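Anthranilate-CoA ligase (Stigmatella aurantiaca, PDB 4WV3) is an AMP-binding enzyme of the ANL superfamily, built from a large N-terminal AMP-binding part and a smaller C-terminal domain. Local coordinates at residues P97-I102 with L118-S123; L103-A108 with S376-F381; A374-Y377 with K383-Q386. All coordinates share one frame; numbering follows the deposited sequence.

Contact 1. Residues P97-I102 with L118-S123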
# COMPACT_ATOMS: atom_id res chain seq x y z
N PRO A 97 -1.47 -1.96 -22.26
CA PRO A 97 -2.84 -2.51 -22.23
C PRO A 97 -3.50 -2.31 -20.87
O PRO A 97 -4.72 -2.10 -20.80
CB PRO A 97 -2.62 -4.00 -22.48
CG PRO A 97 -1.34 -4.08 -23.21
CD PRO A 97 -0.49 -3.01 -22.61
N GLU A 98 -2.71 -2.38 -19.80
CA GLU A 98 -3.23 -2.21 -18.45
C GLU A 98 -3.71 -0.77 -18.23
O GLU A 98 -4.69 -0.54 -17.53
CB GLU A 98 -2.17 -2.58 -17.42
CG GLU A 98 -1.77 -4.05 -17.45
CD GLU A 98 -0.64 -4.36 -16.50
OE1 GLU A 98 0.43 -3.73 -16.62
OE2 GLU A 98 -0.82 -5.24 -15.63
N TYR A 99 -3.01 0.18 -18.84
CA TYR A 99 -3.41 1.58 -18.78
C TYR A 99 -4.66 1.82 -19.62
O TYR A 99 -5.49 2.66 -19.28
CB TYR A 99 -2.27 2.48 -19.27
CG TYR A 99 -1.12 2.61 -18.30
CD1 TYR A 99 -1.35 2.69 -16.93
CD2 TYR A 99 0.19 2.64 -18.75
CE1 TYR A 99 -0.31 2.80 -16.04
CE2 TYR A 99 1.24 2.75 -17.86
CZ TYR A 99 0.99 2.83 -16.51
OH TYR A 99 2.04 2.94 -15.62
N GLU A 100 -4.78 1.07 -20.71
CA GLU A 100 -5.92 1.21 -21.61
C GLU A 100 -7.21 0.75 -20.93
O GLU A 100 -8.26 1.38 -21.10
CB GLU A 100 -5.69 0.42 -22.90
CG GLU A 100 -6.83 0.54 -23.90
CD GLU A 100 -6.70 -0.43 -25.06
OE1 GLU A 100 -5.66 -0.41 -25.75
OE2 GLU A 100 -7.64 -1.23 -25.26
N TYR A 101 -7.12 -0.33 -20.17
CA TYR A 101 -8.27 -0.84 -19.44
C TYR A 101 -8.75 0.17 -18.40
O TYR A 101 -9.94 0.48 -18.32
CB TYR A 101 -7.94 -2.17 -18.75
CG TYR A 101 -9.04 -2.65 -17.82
CD1 TYR A 101 -10.17 -3.29 -18.32
CD2 TYR A 101 -8.94 -2.47 -16.45
CE1 TYR A 101 -11.17 -3.74 -17.48
CE2 TYR A 101 -9.94 -2.91 -15.60
CZ TYR A 101 -11.05 -3.55 -16.12
OH TYR A 101 -12.05 -3.99 -15.28
N ILE A 102 -7.81 0.68 -17.61
CA ILE A 102 -8.13 1.62 -16.54
C ILE A 102 -8.80 2.89 -17.05
O ILE A 102 -9.87 3.27 -16.57
CB ILE A 102 -6.87 2.00 -15.73
CG1 ILE A 102 -6.34 0.78 -14.96
CG2 ILE A 102 -7.17 3.14 -14.77
CD1 ILE A 102 -5.06 1.04 -14.21
N LEU A 118 4.42 9.04 -21.07
CA LEU A 118 3.72 9.58 -22.24
C LEU A 118 3.64 8.64 -23.46
O LEU A 118 2.58 8.54 -24.08
CB LEU A 118 4.30 10.94 -22.64
CG LEU A 118 3.52 11.76 -23.67
CD1 LEU A 118 2.08 11.94 -23.23
CD2 LEU A 118 4.19 13.11 -23.88
N PRO A 119 4.75 7.96 -23.82
CA PRO A 119 4.61 7.06 -24.97
C PRO A 119 3.81 5.80 -24.64
O PRO A 119 3.29 5.15 -25.55
CB PRO A 119 6.06 6.69 -25.30
CG PRO A 119 6.81 6.90 -24.03
CD PRO A 119 6.14 8.05 -23.35
N LEU A 120 3.71 5.47 -23.36
CA LEU A 120 2.95 4.31 -22.92
C LEU A 120 1.44 4.54 -23.04
O LEU A 120 0.65 3.60 -23.00
CB LEU A 120 3.32 3.95 -21.48
CG LEU A 120 4.02 2.60 -21.28
CD1 LEU A 120 5.20 2.47 -22.24
CD2 LEU A 120 4.47 2.41 -19.84
N ILE A 121 1.06 5.81 -23.20
CA ILE A 121 -0.33 6.21 -23.39
C ILE A 121 -0.56 6.58 -24.85
O ILE A 121 -1.65 6.42 -25.40
CB ILE A 121 -0.71 7.40 -22.45
CG1 ILE A 121 -1.14 6.88 -21.07
CG2 ILE A 121 -1.82 8.26 -23.03
CD1 ILE A 121 -0.03 6.30 -20.24
N GLU A 122 0.51 7.05 -25.50
CA GLU A 122 0.45 7.47 -26.90
C GLU A 122 0.07 6.32 -27.83
O GLU A 122 -0.55 6.53 -28.87
CB GLU A 122 1.81 8.06 -27.31
CG GLU A 122 1.72 9.40 -28.03
CD GLU A 122 2.91 10.29 -27.75
OE1 GLU A 122 4.05 9.89 -28.05
OE2 GLU A 122 2.70 11.40 -27.22
N SER A 123 0.44 5.10 -27.44
CA SER A 123 0.19 3.93 -28.28
C SER A 123 -1.18 3.30 -28.02
O SER A 123 -1.57 2.34 -28.69
CB SER A 123 1.29 2.88 -28.08
OG SER A 123 1.27 2.37 -26.76

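Contact 2. Residues L103-A108 with S376-F381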
# COMPACT_ATOMS: atom_id res chain seq x y z
N LEU A 103 -8.18 3.53 -18.03
CA LEU A 103 -8.69 4.80 -18.56
C LEU A 103 -10.05 4.66 -19.23
O LEU A 103 -10.86 5.59 -19.20
CB LEU A 103 -7.68 5.42 -19.52
CG LEU A 103 -6.34 5.81 -18.88
CD1 LEU A 103 -5.43 6.48 -19.90
CD2 LEU A 103 -6.57 6.72 -17.68
N ARG A 104 -10.30 3.50 -19.83
CA ARG A 104 -11.58 3.25 -20.48
C ARG A 104 -12.65 2.92 -19.44
O ARG A 104 -13.81 3.29 -19.59
CB ARG A 104 -11.46 2.09 -21.47
CG ARG A 104 -12.71 1.85 -22.30
CD ARG A 104 -12.70 0.47 -22.94
NE ARG A 104 -11.42 0.17 -23.57
CZ ARG A 104 -11.08 0.53 -24.80
NH1 ARG A 104 -11.94 1.22 -25.55
NH2 ARG A 104 -9.90 0.21 -25.29
N ASP A 105 -12.24 2.22 -18.39
CA ASP A 105 -13.16 1.76 -17.36
C ASP A 105 -13.70 2.91 -16.50
O ASP A 105 -14.81 2.84 -15.98
CB ASP A 105 -12.49 0.70 -16.47
CG ASP A 105 -13.46 0.07 -15.49
OD1 ASP A 105 -14.36 -0.68 -15.93
OD2 ASP A 105 -13.30 0.30 -14.27
N CYS A 106 -12.91 3.97 -16.37
CA CYS A 106 -13.33 5.13 -15.58
C CYS A 106 -13.76 6.30 -16.46
O CYS A 106 -14.12 7.37 -15.95
CB CYS A 106 -12.23 5.56 -14.61
SG CYS A 106 -10.73 6.22 -15.38
N ARG A 107 -13.74 6.09 -17.78
CA ARG A 107 -14.16 7.10 -18.76
C ARG A 107 -13.45 8.44 -18.58
O ARG A 107 -14.07 9.49 -18.70
CB ARG A 107 -15.68 7.31 -18.71
CG ARG A 107 -16.49 6.04 -18.86
CD ARG A 107 -17.98 6.35 -19.00
NE ARG A 107 -18.36 6.60 -20.39
CZ ARG A 107 -18.43 7.81 -20.94
NH1 ARG A 107 -18.14 8.89 -20.23
NH2 ARG A 107 -18.79 7.93 -22.21
N ALA A 108 -12.15 8.39 -18.29
CA ALA A 108 -11.38 9.60 -18.03
C ALA A 108 -11.32 10.52 -19.25
O ALA A 108 -10.82 10.14 -20.31
CB ALA A 108 -9.97 9.24 -17.58
N SER A 376 -18.87 -0.68 -2.72
CA SER A 376 -18.76 -1.74 -3.72
C SER A 376 -17.57 -1.43 -4.63
O SER A 376 -16.99 -0.35 -4.55
CB SER A 376 -20.03 -1.84 -4.55
OG SER A 376 -20.24 -0.67 -5.32
N TYR A 377 -17.21 -2.39 -5.48
CA TYR A 377 -16.17 -2.17 -6.47
C TYR A 377 -16.72 -1.34 -7.62
O TYR A 377 -17.93 -1.13 -7.73
CB TYR A 377 -15.63 -3.49 -7.01
CG TYR A 377 -14.81 -4.29 -6.03
CD1 TYR A 377 -13.56 -3.84 -5.60
CD2 TYR A 377 -15.27 -5.50 -5.53
CE1 TYR A 377 -12.81 -4.56 -4.70
CE2 TYR A 377 -14.52 -6.24 -4.63
CZ TYR A 377 -13.29 -5.76 -4.22
OH TYR A 377 -12.54 -6.49 -3.32
N TRP A 378 -15.82 -0.88 -8.49
CA TRP A 378 -16.23 -0.18 -9.70
C TRP A 378 -16.20 -1.15 -10.88
O TRP A 378 -15.15 -1.70 -11.23
CB TRP A 378 -15.34 1.03 -9.97
CG TRP A 378 -15.73 1.81 -11.19
CD1 TRP A 378 -15.04 1.91 -12.36
CD2 TRP A 378 -16.93 2.58 -11.36
NE1 TRP A 378 -15.72 2.71 -13.24
CE2 TRP A 378 -16.89 3.13 -12.66
CE3 TRP A 378 -18.03 2.85 -10.55
CZ2 TRP A 378 -17.90 3.94 -13.16
CZ3 TRP A 378 -19.04 3.66 -11.04
CH2 TRP A 378 -18.97 4.19 -12.34
N HIS A 379 -17.37 -1.36 -11.49
CA HIS A 379 -17.53 -2.27 -12.62
C HIS A 379 -17.14 -3.71 -12.30
O HIS A 379 -16.50 -4.38 -13.11
CB HIS A 379 -16.77 -1.76 -13.85
CG HIS A 379 -17.38 -0.54 -14.46
ND1 HIS A 379 -16.74 0.22 -15.42
CD2 HIS A 379 -18.58 0.06 -14.26
CE1 HIS A 379 -17.51 1.23 -15.77
NE2 HIS A 379 -18.63 1.15 -15.08
N ASN A 380 -17.53 -4.19 -11.13
CA ASN A 380 -17.39 -5.60 -10.79
C ASN A 380 -18.52 -6.06 -9.87
O ASN A 380 -18.31 -6.30 -8.68
CB ASN A 380 -16.03 -5.88 -10.16
CG ASN A 380 -15.43 -7.18 -10.64
OD1 ASN A 380 -14.25 -7.25 -10.99
ND2 ASN A 380 -16.24 -8.23 -10.67
N PHE A 381 -19.71 -6.17 -10.46
CA PHE A 381 -20.93 -6.52 -9.74
C PHE A 381 -20.80 -7.80 -8.93
O PHE A 381 -21.15 -7.83 -7.75
CB PHE A 381 -22.08 -6.64 -10.75
CG PHE A 381 -23.39 -7.06 -10.15
CD1 PHE A 381 -24.23 -6.13 -9.57
CD2 PHE A 381 -23.80 -8.39 -10.20
CE1 PHE A 381 -25.45 -6.51 -9.03
CE2 PHE A 381 -25.01 -8.77 -9.66
CZ PHE A 381 -25.83 -7.84 -9.07
O HOH W 1 -12.76 -1.75 -12.78

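Contact 3. Residues A374-Y377 with K383-Q386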
# COMPACT_ATOMS: atom_id res chain seq x y z
N ALA A 374 -15.23 0.72 1.43
CA ALA A 374 -15.96 1.06 0.22
C ALA A 374 -17.32 0.38 0.21
O ALA A 374 -17.53 -0.62 0.90
CB ALA A 374 -15.15 0.69 -1.01
N LEU A 375 -18.24 0.91 -0.59
CA LEU A 375 -19.59 0.37 -0.66
C LEU A 375 -19.65 -0.79 -1.65
O LEU A 375 -20.39 -1.76 -1.44
CB LEU A 375 -20.58 1.47 -1.04
CG LEU A 375 -21.86 1.53 -0.22
CD1 LEU A 375 -21.58 1.24 1.24
CD2 LEU A 375 -22.51 2.90 -0.37
N SER A 376 -18.87 -0.68 -2.72
CA SER A 376 -18.76 -1.74 -3.72
C SER A 376 -17.57 -1.43 -4.63
O SER A 376 -16.99 -0.35 -4.55
CB SER A 376 -20.03 -1.84 -4.55
OG SER A 376 -20.24 -0.67 -5.32
N TYR A 377 -17.21 -2.39 -5.48
CA TYR A 377 -16.17 -2.17 -6.47
C TYR A 377 -16.72 -1.34 -7.62
O TYR A 377 -17.93 -1.13 -7.73
CB TYR A 377 -15.63 -3.49 -7.01
CG TYR A 377 -14.81 -4.29 -6.03
CD1 TYR A 377 -13.56 -3.84 -5.60
CD2 TYR A 377 -15.27 -5.50 -5.53
CE1 TYR A 377 -12.81 -4.56 -4.70
CE2 TYR A 377 -14.52 -6.24 -4.63
CZ TYR A 377 -13.29 -5.76 -4.22
OH TYR A 377 -12.54 -6.49 -3.32
N LYS A 383 -18.05 -9.54 -7.89
CA LYS A 383 -17.03 -9.53 -6.85
C LYS A 383 -17.36 -8.59 -5.70
O LYS A 383 -16.88 -8.76 -4.58
CB LYS A 383 -15.65 -9.21 -7.43
CG LYS A 383 -15.11 -10.30 -8.34
CD LYS A 383 -13.76 -9.93 -8.92
CE LYS A 383 -13.23 -11.02 -9.84
NZ LYS A 383 -14.16 -11.29 -10.97
N SER A 384 -18.19 -7.58 -5.97
CA SER A 384 -18.63 -6.66 -4.94
C SER A 384 -19.51 -7.39 -3.92
O SER A 384 -19.36 -7.21 -2.72
CB SER A 384 -19.40 -5.49 -5.54
OG SER A 384 -18.56 -4.68 -6.34
N ARG A 385 -20.41 -8.22 -4.43
CA ARG A 385 -21.34 -8.96 -3.58
C ARG A 385 -20.66 -10.15 -2.91
O ARG A 385 -21.21 -10.75 -1.99
CB ARG A 385 -22.55 -9.41 -4.40
CG ARG A 385 -23.21 -8.27 -5.16
CD ARG A 385 -24.23 -8.76 -6.17
NE ARG A 385 -25.45 -9.25 -5.54
CZ ARG A 385 -25.81 -10.52 -5.50
NH1 ARG A 385 -25.04 -11.45 -6.05
NH2 ARG A 385 -26.94 -10.88 -4.90
N GLN A 386 -19.46 -10.49 -3.38
CA GLN A 386 -18.67 -11.54 -2.76
C GLN A 386 -17.79 -10.98 -1.65
O GLN A 386 -17.43 -11.69 -0.71
CB GLN A 386 -17.78 -12.23 -3.81
CG GLN A 386 -18.53 -13.13 -4.77
CD GLN A 386 -17.61 -13.72 -5.83
OE1 GLN A 386 -16.50 -13.24 -6.03
NE2 GLN A 386 -18.08 -14.76 -6.50
O HOH W 2 -19.13 -3.14 -8.48

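Contact 1. Residues P97-I102 with L118-S123
Tyr99 reaches from 97-102 to Leu120 and Ile121 of 118-123, and the whole contact is apolar, with no hydrogen bond across it. The backbones stay well apart: the nearest CA atoms, of Tyr99 and Ile121, are separated by 7.2 Å. CB of Tyr99 leaves its helix toward 118-123, and with CG anti to the carbonyl carbon (chi1 -73°) the ring extends toward 118-123. CD2 is the first ring atom to pack, 4.0 Å from CD1 of Ile121, whose side chain runs at about a right angle to the tyrosine. One atom further, Tyr99 CE2 meets Leu120 CD2 at 3.8 Å; this methyl lies in the ring plane, so leucine touches an edge, whereas Ile121 approaches obliquely. Beyond CZ, the OH of this buried tyrosine turns to polar partners in the loop before its own helix, with hydrogen bonds to Asn91 O and Leu94 N. Helix 96-105 is the crossover of a beta-alpha-beta unit between parallel strands 86-89 and 110-114, with 62-66 lying between them in the sheet, while helix 118-122 leads on to 133-137; Tyr99 and Ile121 both touch Leu66 of strand 62-66, and Ile121 also packs on Leu111.

Contact 2. Residues L103-A108 with S376-F381
Asp105 and His379 face each other with their CA atoms 7.6 Å apart, where the C-terminal end of helix 96-105 meets the irregular loop 376-381. A Schellman motif ends that helix: Arg107 has positive phi, and Ala108 N bonds Leu103 O. Asp105 then offers both backbone and side chain to the loop. Its carbonyl O accepts from Trp378 NE1 at 2.9 Å in a fairly straight bond (163°), with the acceptor in the indole plane but the donor raised 41° out of the carbonyl plane. Its carboxylate, carried across with CG anti to the backbone N, uses each oxygen differently. His379 ND1 donates to Asp105 OD1 at 2.6 Å; the acceptor lies in the imidazole plane, while the ring meets the carboxylate from above, the two planes being 82° apart. This in-plane bond helps to set the rotation of the imidazole. OD2 of Asp105 takes a water at 2.6 Å that also donates to Trp378 O, and it bonds Tyr174 OH as well. Within the loop, His379 NE2 lies 3.3 Å above the Trp378 ring plane, offset toward its rim. Next to the helix end, Cys106 and Trp378 both pack on Leu172 and Tyr174 of strand 169-175, and Trp378 makes backbone hydrogen bonds with Gly184 of strand 183-188.

Contact 3. Residues A374-Y377 with K383-Q386
Tyr377 and Ser384 join a loop to the first turn of the helix that follows it, helix 381-387, whose N-cap position is Asn380. Serine meets the tyrosine ring at its edge. The tyrosine ring presents its CD2-CE2 edge to the helix backbone, and Lys383 C and Ser384 N lie in the ring plane at that edge. CD2 comes 3.6 Å from Ser384 CA, and CE2 3.5 Å from Lys383 O. Lys383 adds its CB, 4.2 Å from Tyr377 CD2, before the rest of its chain leads away. Ser384 makes the polar link: OG, anti to its carbonyl carbon (chi1 -66°), projects back to the loop and accepts from Tyr377 N at 2.8 Å. The N-H...O angle of 148° shows a moderately bent bond. OG also bonds Asn380 O one turn back, so the hydroxyl of this buried serine ties the loop backbone to the start of the helix. CB of Ser376 packs beside the same OG. At the far end of the ring, Tyr377 OH bonds Glu321 OE2, and the ring meets Phe388 edge-to-face; these partners lie outside the two segments. The side chain of Tyr377 is about 8 Å from the bound 5'-O-[(S)-[(2-aminobenzoyl)oxy](hydroxy)phosphoryl]adenosine. A water completes the link, donating to Ser384 OG at 2.7 Å and to Tyr377 O at 2.5 Å.

How the contacts relate
Following the chain from the N terminus, the first element used is helix 96-105, which serves two contacts. Its earlier part, 97-102, closes a short loop in contact 1, with 15 residues passing through strand 110-114 before 118-123. Its last turn and the residues after it, 103-108, meet 376-381, so contact 2 spans 267 residues and crosses contact 1, their segments alternating along the chain. Contact 3 begins where contact 2 ends: they share Ser376 and Tyr377, and only five residues separate 374-377 from 383-386. Contact 1 thus joins two helices that pack beside the five-stranded parallel sheet, contact 2 ties that region to the distant loop after strand 364-369, and contact 3 fastens the same loop to helix 381-387.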